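Local coordinates for Lmo1340 protein (Listeria monocytogenes, PDB 4NLM) that is of unknown function but is probably a surface lipoprotein whose extracellular part folds as a YqgU-like six-bladed beta propeller, at residues P146-F151 against Y185-V190; N204-D209 against A214-I219; A262-E267 against K300-V305. All blocks are in the same frame, centred on the assembly; numbering follows the deposited sequence. Where two conformers were deposited one is given.

Contact 1 of 3, residues P146-F151 against Y185-V190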
ATOM      1  N   PRO A 146      -9.193   6.979  11.736  1.00 15.31           N
ATOM      2  CA  PRO A 146      -8.763   5.585  11.671  1.00 15.11           C
ATOM      3  C   PRO A 146      -9.616   4.551  12.429  1.00 14.16           C
ATOM      4  O   PRO A 146      -9.254   3.360  12.468  1.00 15.25           O
ATOM      5  CB  PRO A 146      -7.304   5.647  12.127  1.00 17.20           C
ATOM      6  CG  PRO A 146      -7.284   6.825  13.039  1.00 20.90           C
ATOM      7  CD  PRO A 146      -8.206   7.827  12.409  1.00 19.69           C
ATOM      8  N   GLU A 147     -10.760   4.986  12.920  1.00 13.94           N
ATOM      9  CA  GLU A 147     -11.742   4.076  13.437  1.00 16.20           C
ATOM     10  C   GLU A 147     -12.487   3.378  12.268  1.00 13.86           C
ATOM     11  O   GLU A 147     -13.249   2.418  12.467  1.00 16.01           O
ATOM     12  CB  GLU A 147     -12.732   4.840  14.302  1.00 20.22           C
ATOM     13  CG  GLU A 147     -12.151   5.355  15.634  1.00 27.89           C
ATOM     14  CD  GLU A 147     -11.286   6.623  15.580  1.00 28.28           C
ATOM     15  OE1 GLU A 147     -11.342   7.397  14.599  1.00 20.56           O
ATOM     16  OE2 GLU A 147     -10.558   6.897  16.567  1.00 34.48           O
ATOM     17  N   LYS A 148     -12.328   3.906  11.057  1.00 12.53           N
ATOM     18  CA  LYS A 148     -13.067   3.418   9.900  1.00 13.12           C
ATOM     19  C   LYS A 148     -12.187   2.667   8.900  1.00 12.53           C
ATOM     20  O   LYS A 148     -11.147   3.191   8.465  1.00 12.79           O
ATOM     21  CB  LYS A 148     -13.663   4.575   9.121  1.00 14.10           C
ATOM     22  CG  LYS A 148     -14.601   5.433   9.922  1.00 17.83           C
ATOM     23  CD  LYS A 148     -15.208   6.509   9.051  1.00 19.31           C
ATOM     24  CE  LYS A 148     -15.890   7.533   9.950  1.00 23.77           C
ATOM     25  NZ  LYS A 148     -16.641   8.518   9.136  1.00 21.81           N
ATOM     26  N   ILE A 149     -12.624   1.462   8.527  1.00 10.65           N
ATOM     27  CA  ILE A 149     -11.965   0.667   7.512  1.00 11.66           C
ATOM     28  C   ILE A 149     -13.012   0.306   6.487  1.00 10.09           C
ATOM     29  O   ILE A 149     -14.031  -0.353   6.789  1.00 12.56           O
ATOM     30  CB  ILE A 149     -11.300  -0.585   8.091  1.00 12.94           C
ATOM     31  CG1 ILE A 149     -10.265  -0.207   9.151  1.00 13.99           C
ATOM     32  CG2 ILE A 149     -10.595  -1.384   6.995  1.00 14.79           C
ATOM     33  CD1 ILE A 149      -9.652  -1.404   9.848  1.00 16.41           C
HETATM   34  N   MSE A 150     -12.776   0.721   5.256  1.00 10.20           N
HETATM   35  CA  MSE A 150     -13.656   0.381   4.163  1.00 10.72           C
HETATM   36  C   MSE A 150     -13.066  -0.831   3.459  1.00 10.62           C
HETATM   37  O   MSE A 150     -11.847  -0.992   3.385  1.00 12.11           O
HETATM   38  CB  MSE A 150     -13.725   1.593   3.232  1.00 15.50           C
HETATM   39  CG  MSE A 150     -14.375   1.403   1.872  1.00 19.70           C
HETATM   40 SE   MSE A 150     -14.608   3.192   1.089  1.00 20.44          SE
HETATM   41  CE  MSE A 150     -12.743   3.697   0.672  1.00 18.17           C
ATOM     42  N   PHE A 151     -13.895  -1.703   2.912  1.00 10.35           N
ATOM     43  CA  PHE A 151     -13.406  -2.862   2.213  1.00 11.42           C
ATOM     44  C   PHE A 151     -14.323  -3.295   1.107  1.00 11.59           C
ATOM     45  O   PHE A 151     -15.558  -3.151   1.171  1.00 12.24           O
ATOM     46  CB  PHE A 151     -13.077  -3.998   3.184  1.00 14.29           C
ATOM     47  CG  PHE A 151     -14.186  -4.383   4.089  1.00 14.28           C
ATOM     48  CD1 PHE A 151     -15.048  -5.385   3.710  1.00 16.23           C
ATOM     49  CD2 PHE A 151     -14.328  -3.815   5.334  1.00 17.92           C
ATOM     50  CE1 PHE A 151     -16.098  -5.781   4.507  1.00 22.91           C
ATOM     51  CE2 PHE A 151     -15.374  -4.215   6.157  1.00 24.02           C
ATOM     52  CZ  PHE A 151     -16.252  -5.190   5.740  1.00 24.76           C
ATOM     53  N   TYR A 185     -10.948   9.958   0.978  1.00 13.76           N
ATOM     54  CA  TYR A 185     -10.473  11.315   0.749  1.00 16.37           C
ATOM     55  C   TYR A 185     -10.673  12.200   1.983  1.00 19.25           C
ATOM     56  O   TYR A 185     -10.129  13.280   2.050  1.00 29.88           O
ATOM     57  CB  TYR A 185     -11.064  11.914  -0.526  1.00 18.58           C
ATOM     58  CG  TYR A 185     -10.393  13.214  -0.930  1.00 23.48           C
ATOM     59  CD1 TYR A 185      -9.045  13.239  -1.323  1.00 22.40           C
ATOM     60  CD2 TYR A 185     -11.091  14.397  -0.930  1.00 25.08           C
ATOM     61  CE1 TYR A 185      -8.427  14.428  -1.695  1.00 27.84           C
ATOM     62  CE2 TYR A 185     -10.486  15.586  -1.288  1.00 32.81           C
ATOM     63  CZ  TYR A 185      -9.162  15.597  -1.663  1.00 30.80           C
ATOM     64  OH  TYR A 185      -8.588  16.798  -2.014  1.00 38.38           O
ATOM     65  N   GLY A 186     -11.378  11.699   2.986  1.00 19.09           N
ATOM     66  CA  GLY A 186     -11.637  12.418   4.226  1.00 19.85           C
ATOM     67  C   GLY A 186     -12.462  11.531   5.161  1.00 16.83           C
ATOM     68  O   GLY A 186     -12.681  10.343   4.890  1.00 18.99           O
ATOM     69  N   ASP A 187     -12.964  12.142   6.230  1.00 18.05           N
ATOM     70  CA  ASP A 187     -13.755  11.441   7.230  1.00 18.88           C
ATOM     71  C   ASP A 187     -14.900  10.651   6.578  1.00 18.14           C
ATOM     72  O   ASP A 187     -15.080   9.467   6.877  1.00 17.67           O
ATOM     73  CB  ASP A 187     -14.294  12.468   8.233  1.00 20.11           C
ATOM     74  CG  ASP A 187     -15.056  11.850   9.408  1.00 21.89           C
ATOM     75  OD1 ASP A 187     -14.824  10.677   9.769  1.00 24.19           O
ATOM     76  OD2 ASP A 187     -15.880  12.580  10.006  1.00 36.41           O
ATOM     77  N   ASN A 188     -15.629  11.297   5.667  1.00 16.66           N
ATOM     78  CA  ASN A 188     -16.805  10.680   5.020  1.00 17.55           C
ATOM     79  C   ASN A 188     -16.817  10.748   3.501  1.00 15.87           C
ATOM     80  O   ASN A 188     -17.857  10.588   2.887  1.00 17.80           O
ATOM     81  CB  ASN A 188     -18.097  11.352   5.518  1.00 21.99           C
ATOM     82  CG  ASN A 188     -18.424  11.033   6.971  1.00 23.91           C
ATOM     83  OD1 ASN A 188     -18.532   9.866   7.355  1.00 38.00           O
ATOM     84  ND2 ASN A 188     -18.568  12.064   7.786  1.00 25.33           N
ATOM     85  N   LEU A 189     -15.670  10.987   2.896  1.00 16.47           N
ATOM     86  CA  LEU A 189     -15.570  11.153   1.458  1.00 15.00           C
ATOM     87  C   LEU A 189     -14.733  10.060   0.824  1.00 15.18           C
ATOM     88  O   LEU A 189     -13.711   9.640   1.386  1.00 15.04           O
ATOM     89  CB  LEU A 189     -14.912  12.483   1.095  1.00 18.17           C
ATOM     90  CG  LEU A 189     -15.671  13.743   1.471  1.00 18.85           C
ATOM     91  CD1 LEU A 189     -14.844  14.992   1.216  1.00 22.13           C
ATOM     92  CD2 LEU A 189     -17.011  13.845   0.752  1.00 21.26           C
ATOM     93  N   VAL A 190     -15.158   9.595  -0.346  0.50 15.05           N
ATOM     94  CA  VAL A 190     -14.406   8.583  -1.089  0.50 15.51           C
ATOM     95  C   VAL A 190     -14.309   9.036  -2.530  0.50 14.91           C
ATOM     96  O   VAL A 190     -15.192   9.719  -3.040  0.50 13.96           O
ATOM     97  CB  VAL A 190     -15.077   7.186  -1.023  0.50 17.23           C
ATOM     98  CG1 VAL A 190     -16.448   7.194  -1.681  0.50 17.41           C
ATOM     99  CG2 VAL A 190     -14.213   6.139  -1.700  0.50 21.72           C
TER
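Lys148 stretches from the start of strand 148-155 to the turn ahead of strand 189-194, where Asp187 receives it. The side chain also packs with Trp184 and Asn164. CB points toward segment 185-190, CG lies beside the backbone N (chi1 -59°), and beyond it the chain runs out extended, which carries the ammonium group to the turn. CD is the first atom to reach the other segment, 3.7 Å from Asp187 O. CE follows at 3.3 Å from Asp187 OD1, and the tip is gripped twice by this one residue. Lys148 NZ donates to the backbone Asp187 O at 2.9 Å, approaching from above the carbonyl plane, 54° out of it. It also forms a salt bridge with Asp187 OD1, again 2.9 Å long, met from above the carboxylate plane. Asn188 OD1 stands equally near NZ, but the angle is too poor for a hydrogen bond. Asp187 OD1 has a second partner in Ser145 OG, which would help to hold the carboxylate in place. Deeper in, the bent end of selenomethionine Met150 lays CE against Val190 CG2 at 3.7 Å, the two side chains crossing at about a right angle beside Ile182. Two neighbouring blades are thus joined by a charged, hydrogen-bonded grip and an apolar contact, and the oxygens gathered round NZ would be expected to favour a charged lysine.

Contact 2 of 3, residues N204-D209 against A214-I219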
ATOM      1  N   ASN A 204     -13.143   7.693 -15.107  1.00 15.10           N
ATOM      2  CA  ASN A 204     -13.316   9.066 -14.649  1.00 15.64           C
ATOM      3  C   ASN A 204     -13.397   9.045 -13.135  1.00 14.59           C
ATOM      4  O   ASN A 204     -14.053   8.176 -12.567  1.00 15.45           O
ATOM      5  CB  ASN A 204     -14.561   9.655 -15.299  1.00 17.84           C
ATOM      6  CG  ASN A 204     -14.391   9.799 -16.791  1.00 19.37           C
ATOM      7  OD1 ASN A 204     -13.559  10.576 -17.237  1.00 23.34           O
ATOM      8  ND2 ASN A 204     -15.145   9.030 -17.568  1.00 28.19           N
ATOM      9  N   LEU A 205     -12.706   9.974 -12.488  0.50 13.72           N
ATOM     10  CA  LEU A 205     -12.681  10.029 -11.029  0.50 13.10           C
ATOM     11  C   LEU A 205     -13.828  10.849 -10.487  0.50 13.27           C
ATOM     12  O   LEU A 205     -14.021  11.976 -10.916  0.50 15.80           O
ATOM     13  CB  LEU A 205     -11.398  10.655 -10.531  0.50 11.55           C
ATOM     14  CG  LEU A 205     -10.082  10.051 -10.940  0.50 10.16           C
ATOM     15  CD1 LEU A 205      -8.980  10.703 -10.138  0.50 13.42           C
ATOM     16  CD2 LEU A 205     -10.129   8.562 -10.654  0.50  9.97           C
ATOM     17  N   TYR A 206     -14.543  10.260  -9.528  1.00 14.36           N
ATOM     18  CA  TYR A 206     -15.679  10.869  -8.872  1.00 16.05           C
ATOM     19  C   TYR A 206     -15.441  10.964  -7.378  1.00 16.23           C
ATOM     20  O   TYR A 206     -14.830  10.097  -6.774  1.00 16.78           O
ATOM     21  CB  TYR A 206     -16.938  10.026  -9.110  1.00 17.92           C
ATOM     22  CG  TYR A 206     -17.483  10.167 -10.495  1.00 19.06           C
ATOM     23  CD1 TYR A 206     -17.010   9.384 -11.519  1.00 18.33           C
ATOM     24  CD2 TYR A 206     -18.489  11.077 -10.776  1.00 23.39           C
ATOM     25  CE1 TYR A 206     -17.502   9.501 -12.802  1.00 23.62           C
ATOM     26  CE2 TYR A 206     -18.992  11.205 -12.061  1.00 28.92           C
ATOM     27  CZ  TYR A 206     -18.482  10.418 -13.070  1.00 28.23           C
ATOM     28  OH  TYR A 206     -18.970  10.521 -14.352  1.00 35.72           O
ATOM     29  N   LEU A 207     -15.959  12.041  -6.788  1.00 17.88           N
ATOM     30  CA  LEU A 207     -15.933  12.270  -5.346  1.00 16.37           C
ATOM     31  C   LEU A 207     -17.368  12.115  -4.831  1.00 17.83           C
ATOM     32  O   LEU A 207     -18.315  12.583  -5.469  1.00 19.02           O
ATOM     33  CB  LEU A 207     -15.490  13.691  -5.017  1.00 20.01           C
ATOM     34  CG  LEU A 207     -15.350  14.062  -3.539  1.00 18.83           C
ATOM     35  CD1 LEU A 207     -14.272  13.228  -2.859  1.00 19.42           C
ATOM     36  CD2 LEU A 207     -15.018  15.544  -3.386  1.00 22.13           C
ATOM     37  N   GLN A 208     -17.530  11.459  -3.696  1.00 15.34           N
ATOM     38  CA  GLN A 208     -18.857  11.306  -3.095  1.00 16.10           C
ATOM     39  C   GLN A 208     -18.748  11.141  -1.608  1.00 17.01           C
ATOM     40  O   GLN A 208     -17.748  10.691  -1.071  1.00 16.50           O
ATOM     41  CB  GLN A 208     -19.556  10.069  -3.651  1.00 18.25           C
ATOM     42  CG  GLN A 208     -18.677   8.824  -3.649  1.00 20.43           C
ATOM     43  CD  GLN A 208     -18.309   8.327  -5.050  1.00 18.84           C
ATOM     44  OE1 GLN A 208     -19.221   7.986  -5.826  1.00 23.73           O
ATOM     45  NE2 GLN A 208     -16.988   8.233  -5.375  1.00 19.13           N
ATOM     46  N   ASP A 209     -19.808  11.546  -0.925  1.00 16.94           N
ATOM     47  CA  ASP A 209     -19.935  11.315   0.497  1.00 17.78           C
ATOM     48  C   ASP A 209     -20.497   9.903   0.661  1.00 19.61           C
ATOM     49  O   ASP A 209     -21.481   9.549   0.028  1.00 20.57           O
ATOM     50  CB  ASP A 209     -20.858  12.364   1.108  1.00 20.90           C
ATOM     51  CG  ASP A 209     -20.871  12.330   2.625  1.00 27.22           C
ATOM     52  OD1 ASP A 209     -21.168  11.268   3.203  1.00 26.09           O
ATOM     53  OD2 ASP A 209     -20.558  13.374   3.235  1.00 32.89           O
ATOM     54  N   ALA A 214     -26.138  10.367  -3.901  1.00 31.85           N
ATOM     55  CA  ALA A 214     -26.605  11.498  -4.701  1.00 33.72           C
ATOM     56  C   ALA A 214     -25.538  12.606  -4.759  1.00 32.55           C
ATOM     57  O   ALA A 214     -25.570  13.466  -5.639  1.00 39.32           O
ATOM     58  CB  ALA A 214     -27.916  12.037  -4.146  1.00 38.92           C
ATOM     59  N   THR A 215     -24.588  12.576  -3.826  1.00 29.63           N
ATOM     60  CA  THR A 215     -23.513  13.578  -3.776  1.00 32.29           C
ATOM     61  C   THR A 215     -22.405  13.353  -4.815  1.00 29.65           C
ATOM     62  O   THR A 215     -21.512  14.184  -4.928  1.00 30.33           O
ATOM     63  CB  THR A 215     -22.826  13.615  -2.391  1.00 31.54           C
ATOM     64  OG1 THR A 215     -22.186  12.356  -2.144  1.00 21.98           O
ATOM     65  CG2 THR A 215     -23.814  13.893  -1.284  1.00 28.08           C
ATOM     66  N   LYS A 216     -22.473  12.251  -5.559  1.00 28.70           N
ATOM     67  CA  LYS A 216     -21.443  11.900  -6.579  1.00 25.44           C
ATOM     68  C   LYS A 216     -21.158  13.043  -7.575  1.00 26.22           C
ATOM     69  O   LYS A 216     -22.097  13.598  -8.183  1.00 31.00           O
ATOM     70  CB  LYS A 216     -21.935  10.655  -7.312  1.00 32.94           C
ATOM     71  CG  LYS A 216     -21.197  10.283  -8.575  1.00 32.86           C
ATOM     72  CD  LYS A 216     -22.041   9.273  -9.337  1.00 35.81           C
ATOM     73  CE  LYS A 216     -21.498   9.016 -10.727  1.00 43.85           C
ATOM     74  NZ  LYS A 216     -20.247   8.232 -10.661  1.00 44.20           N
ATOM     75  N   ASN A 217     -19.875  13.367  -7.760  0.60 27.13           N
ATOM     76  CA  ASN A 217     -19.461  14.450  -8.648  0.60 28.34           C
ATOM     77  C   ASN A 217     -18.125  14.180  -9.345  0.60 27.53           C
ATOM     78  O   ASN A 217     -17.153  13.758  -8.711  0.60 20.71           O
ATOM     79  CB  ASN A 217     -19.368  15.749  -7.843  0.60 29.22           C
ATOM     80  CG  ASN A 217     -18.822  16.916  -8.648  0.60 39.88           C
ATOM     81  OD1 ASN A 217     -19.138  17.055  -9.827  0.60 42.59           O
ATOM     82  ND2 ASN A 217     -18.003  17.755  -8.021  0.60 40.69           N
ATOM     83  N   LEU A 218     -18.089  14.445 -10.648  1.00 25.68           N
ATOM     84  CA  LEU A 218     -16.883  14.268 -11.462  1.00 22.33           C
ATOM     85  C   LEU A 218     -15.810  15.270 -11.058  1.00 24.08           C
ATOM     86  O   LEU A 218     -16.052  16.482 -11.080  1.00 27.76           O
ATOM     87  CB  LEU A 218     -17.213  14.498 -12.935  1.00 25.87           C
ATOM     88  CG  LEU A 218     -15.995  14.562 -13.861  1.00 29.52           C
ATOM     89  CD1 LEU A 218     -15.418  13.177 -14.010  1.00 25.96           C
ATOM     90  CD2 LEU A 218     -16.363  15.140 -15.217  1.00 32.56           C
ATOM     91  N   ILE A 219     -14.624  14.783 -10.698  1.00 19.11           N
ATOM     92  CA  ILE A 219     -13.537  15.670 -10.306  1.00 19.77           C
ATOM     93  C   ILE A 219     -12.348  15.634 -11.278  1.00 16.92           C
ATOM     94  O   ILE A 219     -11.690  16.645 -11.466  1.00 20.97           O
ATOM     95  CB  ILE A 219     -13.098  15.467  -8.839  1.00 20.63           C
ATOM     96  CG1 ILE A 219     -12.735  14.010  -8.567  1.00 20.11           C
ATOM     97  CG2 ILE A 219     -14.203  15.935  -7.883  1.00 20.71           C
ATOM     98  CD1 ILE A 219     -11.970  13.786  -7.283  1.00 19.27           C
TER
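Tyr206 holds its ring between two residues of segment 214-219, Lys216 over one face and Leu218 toward the rim of the opposite one. Lys216 NZ sits 3.2 Å from the ring centroid and 9° off the normal, a cation-pi contact almost straight above the centre. The lysine is extended as far as CE and bends at its last torsion (chi4 72°), which turns NZ back over the ring, while CE adds a CH-pi contact on the same face. Leu218 instead brings CB to within 3.8 Å of Tyr206 CE2, and its CD1 also lies near Asn204 CB. Beneath these side chains runs the hairpin of strands 203-209 and 212-223, the third and fourth strands of a four-stranded antiparallel propeller blade, with 212-223 at its edge. Tyr206 and Leu218 form its non-hydrogen-bonded pair, Leu207 and Asn217 its hydrogen-bonded pair, with Leu207 N to Asn217 O at 2.8 Å. On the face of Leu207, Ile219 CG2 rests 3.9 Å from Leu207 CB, and both side chains also touch Ile191 of the next strand inward. Gln208 lies alongside Lys216, pointing the same way, its amide NE2 bound to Ser192 OG and Val190 O. Toward the turn a side chain replaces the ladder bond: Thr215 OG1 accepts the backbone N-H of Asp209 at 2.8 Å while also bonding Asp212 O.

Contact 3 of 3, residues A262-E267 against K300-V305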
ATOM      1  N   ALA A 262       8.876   7.861 -19.087  1.00 10.56           N
ATOM      2  CA  ALA A 262       8.773   6.960 -20.236  1.00 10.79           C
ATOM      3  C   ALA A 262       7.770   5.868 -19.907  1.00 10.84           C
ATOM      4  O   ALA A 262       7.778   5.340 -18.808  1.00 11.23           O
ATOM      5  CB  ALA A 262      10.119   6.351 -20.529  1.00 12.15           C
ATOM      6  N   ARG A 263       6.946   5.511 -20.900  1.00  9.99           N
ATOM      7  CA  ARG A 263       5.881   4.529 -20.693  1.00 10.63           C
ATOM      8  C   ARG A 263       6.254   3.129 -21.168  1.00  9.98           C
ATOM      9  O   ARG A 263       6.633   2.929 -22.336  1.00 11.67           O
ATOM     10  CB  ARG A 263       4.641   4.955 -21.470  1.00 10.92           C
ATOM     11  CG  ARG A 263       3.491   3.978 -21.401  1.00 11.00           C
ATOM     12  CD  ARG A 263       2.236   4.521 -22.076  1.00 11.84           C
ATOM     13  NE  ARG A 263       1.245   3.460 -22.273  1.00 13.64           N
ATOM     14  CZ  ARG A 263       1.212   2.633 -23.316  1.00 13.85           C
ATOM     15  NH1 ARG A 263       0.307   1.682 -23.345  1.00 16.46           N
ATOM     16  NH2 ARG A 263       2.090   2.721 -24.317  1.00 15.43           N
ATOM     17  N   GLU A 264       6.151   2.179 -20.255  1.00 10.19           N
ATOM     18  CA  GLU A 264       6.272   0.776 -20.610  1.00 10.94           C
ATOM     19  C   GLU A 264       4.879   0.185 -20.788  1.00 10.86           C
ATOM     20  O   GLU A 264       3.871   0.708 -20.265  1.00 11.85           O
ATOM     21  CB  GLU A 264       7.007   0.001 -19.544  1.00 12.38           C
ATOM     22  CG  GLU A 264       8.504   0.182 -19.586  1.00 13.90           C
ATOM     23  CD  GLU A 264       9.224  -0.583 -18.486  1.00 13.25           C
ATOM     24  OE1 GLU A 264       8.584  -0.956 -17.473  1.00 18.56           O
ATOM     25  OE2 GLU A 264      10.450  -0.784 -18.637  1.00 16.80           O
ATOM     26  N   TYR A 265       4.835  -0.918 -21.496  1.00 11.74           N
ATOM     27  CA  TYR A 265       3.598  -1.617 -21.750  1.00 12.28           C
ATOM     28  C   TYR A 265       3.895  -3.091 -21.934  1.00 14.56           C
ATOM     29  O   TYR A 265       5.006  -3.471 -22.257  1.00 16.09           O
ATOM     30  CB  TYR A 265       2.875  -0.995 -22.959  1.00 15.82           C
ATOM     31  CG  TYR A 265       3.728  -0.836 -24.176  1.00 17.81           C
ATOM     32  CD1 TYR A 265       4.564   0.272 -24.315  1.00 19.77           C
ATOM     33  CD2 TYR A 265       3.730  -1.785 -25.184  1.00 21.20           C
ATOM     34  CE1 TYR A 265       5.363   0.419 -25.435  1.00 27.41           C
ATOM     35  CE2 TYR A 265       4.516  -1.636 -26.306  1.00 25.43           C
ATOM     36  CZ  TYR A 265       5.335  -0.540 -26.423  1.00 29.03           C
ATOM     37  OH  TYR A 265       6.123  -0.417 -27.545  1.00 36.13           O
ATOM     38  N   ASP A 266       2.911  -3.909 -21.649  1.00 19.12           N
ATOM     39  CA  ASP A 266       3.098  -5.334 -21.807  1.00 24.16           C
ATOM     40  C   ASP A 266       2.017  -5.775 -22.767  1.00 27.24           C
ATOM     41  O   ASP A 266       1.428  -4.935 -23.467  1.00 26.29           O
ATOM     42  CB  ASP A 266       3.049  -6.060 -20.448  1.00 27.72           C
ATOM     43  CG  ASP A 266       1.800  -5.721 -19.633  1.00 33.50           C
ATOM     44  OD1 ASP A 266       0.724  -5.521 -20.238  1.00 25.32           O
ATOM     45  OD2 ASP A 266       1.898  -5.664 -18.383  1.00 39.14           O
ATOM     46  N   GLU A 267       1.755  -7.078 -22.794  1.00 30.40           N
ATOM     47  CA  GLU A 267       0.767  -7.638 -23.708  1.00 34.31           C
ATOM     48  C   GLU A 267      -0.659  -7.188 -23.418  1.00 30.87           C
ATOM     49  O   GLU A 267      -1.484  -7.201 -24.310  1.00 34.55           O
ATOM     50  CB  GLU A 267       0.866  -9.181 -23.737  1.00 34.86           C
ATOM     51  CG  GLU A 267       2.174  -9.662 -24.370  1.00 44.34           C
ATOM     52  CD  GLU A 267       2.519 -11.107 -24.062  1.00 52.98           C
ATOM     53  OE1 GLU A 267       3.232 -11.727 -24.878  1.00 76.16           O
ATOM     54  OE2 GLU A 267       2.093 -11.621 -23.007  1.00 74.91           O
ATOM     55  N   LYS A 300      17.794  -4.566 -14.514  1.00 20.91           N
ATOM     56  CA  LYS A 300      18.407  -3.232 -14.432  1.00 19.92           C
ATOM     57  C   LYS A 300      17.693  -2.208 -15.328  1.00 17.30           C
ATOM     58  O   LYS A 300      18.291  -1.276 -15.859  1.00 19.71           O
ATOM     59  CB  LYS A 300      19.895  -3.329 -14.825  1.00 22.38           C
ATOM     60  CG  LYS A 300      20.734  -4.135 -13.846  1.00 25.80           C
ATOM     61  CD  LYS A 300      22.190  -4.282 -14.289  1.00 30.48           C
ATOM     62  CE  LYS A 300      22.959  -5.148 -13.304  1.00 41.43           C
ATOM     63  NZ  LYS A 300      24.419  -5.185 -13.595  1.00 52.44           N
ATOM     64  N   GLU A 301      16.395  -2.352 -15.439  1.00 14.92           N
ATOM     65  CA  GLU A 301      15.661  -1.584 -16.403  1.00 17.65           C
ATOM     66  C   GLU A 301      15.106  -0.279 -15.861  1.00 11.36           C
ATOM     67  O   GLU A 301      14.493   0.440 -16.638  1.00 14.42           O
ATOM     68  CB  GLU A 301      14.567  -2.520 -16.881  1.00 19.90           C
ATOM     69  CG  GLU A 301      13.503  -2.112 -17.893  1.00 27.55           C
ATOM     70  CD  GLU A 301      12.561  -3.288 -18.184  1.00 31.37           C
ATOM     71  OE1 GLU A 301      11.377  -3.082 -18.533  1.00 30.64           O
ATOM     72  OE2 GLU A 301      12.992  -4.455 -18.039  1.00 34.77           O
ATOM     73  N   TYR A 302      15.377   0.042 -14.590  1.00 11.57           N
ATOM     74  CA  TYR A 302      14.745   1.214 -13.952  1.00  9.34           C
ATOM     75  C   TYR A 302      15.730   2.017 -13.165  1.00 10.37           C
ATOM     76  O   TYR A 302      16.756   1.530 -12.733  1.00 12.23           O
ATOM     77  CB  TYR A 302      13.622   0.763 -13.002  1.00  9.97           C
ATOM     78  CG  TYR A 302      12.564  -0.060 -13.669  1.00  9.50           C
ATOM     79  CD1 TYR A 302      12.718  -1.408 -13.804  1.00 10.17           C
ATOM     80  CD2 TYR A 302      11.426   0.512 -14.223  1.00 10.43           C
ATOM     81  CE1 TYR A 302      11.803  -2.186 -14.478  1.00 10.24           C
ATOM     82  CE2 TYR A 302      10.482  -0.279 -14.882  1.00 11.55           C
ATOM     83  CZ  TYR A 302      10.694  -1.630 -15.025  1.00 10.75           C
ATOM     84  OH  TYR A 302       9.766  -2.411 -15.691  1.00 14.34           O
ATOM     85  N   LYS A 303      15.328   3.260 -12.929  1.00  9.91           N
ATOM     86  CA  LYS A 303      15.966   4.081 -11.899  1.00 10.35           C
ATOM     87  C   LYS A 303      14.917   4.419 -10.843  1.00  9.31           C
ATOM     88  O   LYS A 303      13.741   4.472 -11.116  1.00  9.27           O
ATOM     89  CB  LYS A 303      16.574   5.335 -12.439  1.00 13.74           C
ATOM     90  CG  LYS A 303      15.718   6.086 -13.367  1.00 12.32           C
ATOM     91  CD  LYS A 303      16.410   7.385 -13.720  1.00 16.87           C
ATOM     92  CE  LYS A 303      15.710   8.069 -14.853  1.00 19.42           C
ATOM     93  NZ  LYS A 303      16.479   9.307 -15.213  1.00 22.20           N
ATOM     94  N   LEU A 304      15.412   4.571  -9.634  1.00  9.83           N
ATOM     95  CA  LEU A 304      14.586   4.990  -8.505  1.00  9.11           C
ATOM     96  C   LEU A 304      14.760   6.488  -8.359  1.00  9.16           C
ATOM     97  O   LEU A 304      15.875   6.982  -8.152  1.00 10.23           O
ATOM     98  CB  LEU A 304      15.023   4.297  -7.243  1.00 10.18           C
ATOM     99  CG  LEU A 304      14.257   4.732  -5.995  1.00 11.12           C
ATOM    100  CD1 LEU A 304      12.776   4.438  -6.110  1.00 10.90           C
ATOM    101  CD2 LEU A 304      14.852   4.025  -4.798  1.00 12.11           C
ATOM    102  N   VAL A 305      13.661   7.217  -8.449  0.50  9.91           N
ATOM    103  CA  VAL A 305      13.753   8.651  -8.298  0.50 10.73           C
ATOM    104  C   VAL A 305      12.896   9.139  -7.163  0.50 10.60           C
ATOM    105  O   VAL A 305      11.982   8.465  -6.684  0.50  9.80           O
ATOM    106  CB  VAL A 305      13.335   9.385  -9.565  0.50 12.21           C
ATOM    107  CG1 VAL A 305      14.150   8.901 -10.749  0.50 12.26           C
ATOM    108  CG2 VAL A 305      11.837   9.261  -9.810  0.50 12.18           C
TER
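Glu264 and Glu301 mark the nearest backbone approach of the two segments, yet their CA atoms stand 10.6 Å apart, so the weakly bonded strand about 264-266 and the start of strand 302-308 meet through side chains alone. Glu264 spans the gap. Its CG lies beside the backbone N (chi1 -78°) and the rest of the chain is extended, placing both carboxylate oxygens at the other segment, each with its own neighbour. Tyr302 OH donates to Glu264 OE1 at 2.6 Å, and OE1 accepts with its syn lone pair, on the side of the other oxygen. OE1 stands at the edge of the Tyr302 ring and near its plane, while the carboxylate is turned 81° against that ring. Glu264 OE2 faces Glu301, whose fully extended chain arrives from the opposite direction and puts Glu301 OE1 only 2.5 Å away. The two carboxylate planes are inclined by 68°. Two acid oxygens this close would repel if both groups were ionised, so one of the pair probably carries a proton. Glu264 is buried and also packs with Pro289, Ile295 and Phe271, and Phe271 touches the tyrosine as well. Burial against such apolar neighbours would tend to raise the pKa of a carboxylic acid, in keeping with a proton held on one of the two acids. The contact joins the sheet containing strand 255-266 to the following one, of strands 284-289, 302-308 and 313-321, a side-chain bridge between successive sheets of a beta propeller.

Contacts 1 and 2 adjoin, their centres 15 Å apart. Strand 189-194 enters contact 1 and lies next to strand 203-209 of contact 2 in the same sheet, where Val190 N probably donates to Gln208 O at 2.9 Å. Contact 1 ties this blade to the preceding one, while contact 2 builds its hairpin of strands 203-209 and 212-223. Contact 3 stands apart, with its centre 33 Å from that of contact 1 and on the opposite side of the chain's centre; the nearest atoms are about 22 Å apart. From contact 2 its nearest atoms are about 17 Å away. Contacts 1 and 3 both bridge successive sheets, each with polar side chains.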